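Geranyltranstransferase (Agrobacterium tumefaciens, PDB 2H8O) probably catalyses the condensation of geranyl diphosphate with isopentenyl diphosphate to give farnesyl diphosphate. Local coordinates at residues R89-I94 with A321-A326. Numbering follows the deposited sequence.
Sequences RPFLVI and AILIAA
Phe91 reaches across from helix 88-99 and sets the far end of its ring against Ile322 and Ala326, which lie one turn apart on helix 321-331. Its CG is anti to the backbone N (chi1 167°), and the ring beyond it extends to the neighbouring helix. There CZ lies 3.6 Å from CG2 of Ile322, the methyl that branches directly from CB, while CE2 comes to 3.7 Å from CB of Ala326. Both methyls approach the ring obliquely. The Ile322 methyl also touches CE1, at 4.1 Å, so the two aliphatic groups share the outer end of the ring between them. Ala326 has no side-chain atom past CB, and ring atom CE2 comes up against that methyl.

Beside the ring, Leu92 and Leu323 meet through one methyl each, CD2 to CD2 at 3.9 Å, their side chains crossing at a slant. The same Leu323 methyl brushes Phe91 CE2 at a looser 4.4 Å. The CA atoms of the two leucines, 7.6 Å apart, are the nearest CA pair across the two segments. The axes of segments 89-94 and 321-326 come no nearer than 10.9 Å and run nearly antiparallel, at 152°, a separation bridged by the ring and the leucine ends. The contact is wholly apolar.

Helix 34-57 closes over the aromatic side, where Phe39 meets the Phe91 ring edge-to-face and also touches Ala326. Leu92 in turn packs against Leu226 and Ala229 of helix 211-237. The buried seam thus joins helix 88-99 to the C-terminal helix 321-331, the segments lying 227 residues apart at their closest ends, within the all-helical isoprenoid synthase fold of the polyprenyl synthetases.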
loop_
_atom_site.group_PDB
_atom_site.type_symbol
_atom_site.label_atom_id
_atom_site.label_comp_id
_atom_site.label_asym_id
_atom_site.label_seq_id
_atom_site.Cartn_x
_atom_site.Cartn_y
_atom_site.Cartn_z
ATOM N N ARG A 89 14.671 -11.612 -0.879
ATOM C CA ARG A 89 13.450 -11.625 -0.065
ATOM C C ARG A 89 12.459 -12.742 -0.510
ATOM O O ARG A 89 12.024 -13.545 0.322
ATOM C CB ARG A 89 12.829 -10.227 0.005
ATOM C CG ARG A 89 13.739 -9.309 0.815
ATOM C CD ARG A 89 13.442 -7.836 0.640
ATOM N NE ARG A 89 14.490 -7.002 1.240
ATOM C CZ ARG A 89 15.679 -6.785 0.690
ATOM N NH1 ARG A 89 16.009 -7.325 -0.491
ATOM N NH2 ARG A 89 16.557 -6.016 1.312
ATOM N N PRO A 90 12.128 -12.817 -1.816
ATOM C CA PRO A 90 11.366 -13.979 -2.270
ATOM C C PRO A 90 12.022 -15.330 -1.970
ATOM O O PRO A 90 11.328 -16.287 -1.650
ATOM C CB PRO A 90 11.247 -13.777 -3.783
ATOM C CG PRO A 90 11.771 -12.490 -4.087
ATOM C CD PRO A 90 12.309 -11.817 -2.884
ATOM N N PHE A 91 13.347 -15.403 -2.081
ATOM C CA PHE A 91 14.065 -16.622 -1.764
ATOM C C PHE A 91 13.714 -17.073 -0.350
ATOM O O PHE A 91 13.413 -18.255 -0.098
ATOM C CB PHE A 91 15.575 -16.413 -1.892
ATOM C CG PHE A 91 16.382 -17.511 -1.300
ATOM C CD1 PHE A 91 16.830 -18.569 -2.073
ATOM C CD2 PHE A 91 16.690 -17.505 0.054
ATOM C CE1 PHE A 91 17.583 -19.589 -1.485
ATOM C CE2 PHE A 91 17.433 -18.529 0.618
ATOM C CZ PHE A 91 17.873 -19.546 -0.144
ATOM N N LEU A 92 13.755 -16.121 0.586
ATOM C CA LEU A 92 13.523 -16.438 1.990
ATOM C C LEU A 92 12.079 -16.896 2.234
ATOM O O LEU A 92 11.831 -17.844 3.005
ATOM C CB LEU A 92 13.895 -15.250 2.889
ATOM C CG LEU A 92 15.399 -14.927 2.954
ATOM C CD1 LEU A 92 15.627 -13.540 3.566
ATOM C CD2 LEU A 92 16.162 -15.999 3.725
ATOM N N VAL A 93 11.119 -16.257 1.573
ATOM C CA VAL A 93 9.721 -16.691 1.664
ATOM C C VAL A 93 9.553 -18.137 1.148
ATOM O O VAL A 93 9.022 -19.037 1.845
ATOM C CB VAL A 93 8.778 -15.752 0.916
ATOM C CG1 VAL A 93 7.347 -16.302 0.988
ATOM C CG2 VAL A 93 8.854 -14.322 1.492
ATOM N N ILE A 94 10.026 -18.359 -0.067
ATOM C CA ILE A 94 9.931 -19.666 -0.713
ATOM C C ILE A 94 10.570 -20.744 0.163
ATOM O O ILE A 94 10.012 -21.831 0.350
ATOM C CB ILE A 94 10.611 -19.614 -2.105
ATOM C CG1 ILE A 94 9.776 -18.746 -3.071
ATOM C CG2 ILE A 94 10.801 -21.035 -2.675
ATOM C CD1 ILE A 94 10.515 -18.293 -4.298
ATOM N N ALA A 321 19.207 -26.978 5.659
ATOM C CA ALA A 321 20.511 -26.695 5.044
ATOM C C ALA A 321 20.517 -25.467 4.133
ATOM O O ALA A 321 21.468 -24.684 4.159
ATOM C CB ALA A 321 21.001 -27.914 4.241
ATOM N N ILE A 322 19.468 -25.324 3.331
ATOM C CA ILE A 322 19.373 -24.201 2.388
ATOM C C ILE A 322 19.283 -22.860 3.100
ATOM O O ILE A 322 19.964 -21.905 2.733
ATOM C CB ILE A 322 18.174 -24.380 1.431
ATOM C CG1 ILE A 322 18.504 -25.496 0.436
ATOM C CG2 ILE A 322 17.852 -23.091 0.707
ATOM C CD1 ILE A 322 17.364 -25.904 -0.402
ATOM N N LEU A 323 18.435 -22.776 4.113
ATOM C CA LEU A 323 18.321 -21.529 4.882
ATOM C C LEU A 323 19.566 -21.244 5.697
ATOM O O LEU A 323 19.958 -20.091 5.844
ATOM C CB LEU A 323 17.097 -21.543 5.780
ATOM C CG LEU A 323 15.795 -21.245 5.042
ATOM C CD1 LEU A 323 14.596 -21.556 5.939
ATOM C CD2 LEU A 323 15.753 -19.792 4.513
ATOM N N ILE A 324 20.184 -22.286 6.241
ATOM C CA ILE A 324 21.443 -22.104 6.978
ATOM C C ILE A 324 22.540 -21.603 6.025
ATOM O O ILE A 324 23.311 -20.712 6.386
ATOM C CB ILE A 324 21.837 -23.384 7.724
ATOM C CG1 ILE A 324 20.876 -23.566 8.900
ATOM C CG2 ILE A 324 23.296 -23.327 8.218
ATOM C CD1 ILE A 324 21.028 -24.872 9.609
ATOM N N ALA A 325 22.561 -22.125 4.798
ATOM C CA ALA A 325 23.504 -21.670 3.762
ATOM C C ALA A 325 23.270 -20.200 3.412
ATOM O O ALA A 325 24.219 -19.465 3.151
ATOM C CB ALA A 325 23.404 -22.530 2.524
ATOM N N ALA A 326 22.007 -19.780 3.401
ATOM C CA ALA A 326 21.682 -18.382 3.153
ATOM C C ALA A 326 22.284 -17.503 4.244
ATOM O O ALA A 326 22.865 -16.468 3.951
ATOM C CB ALA A 326 20.180 -18.181 3.073
#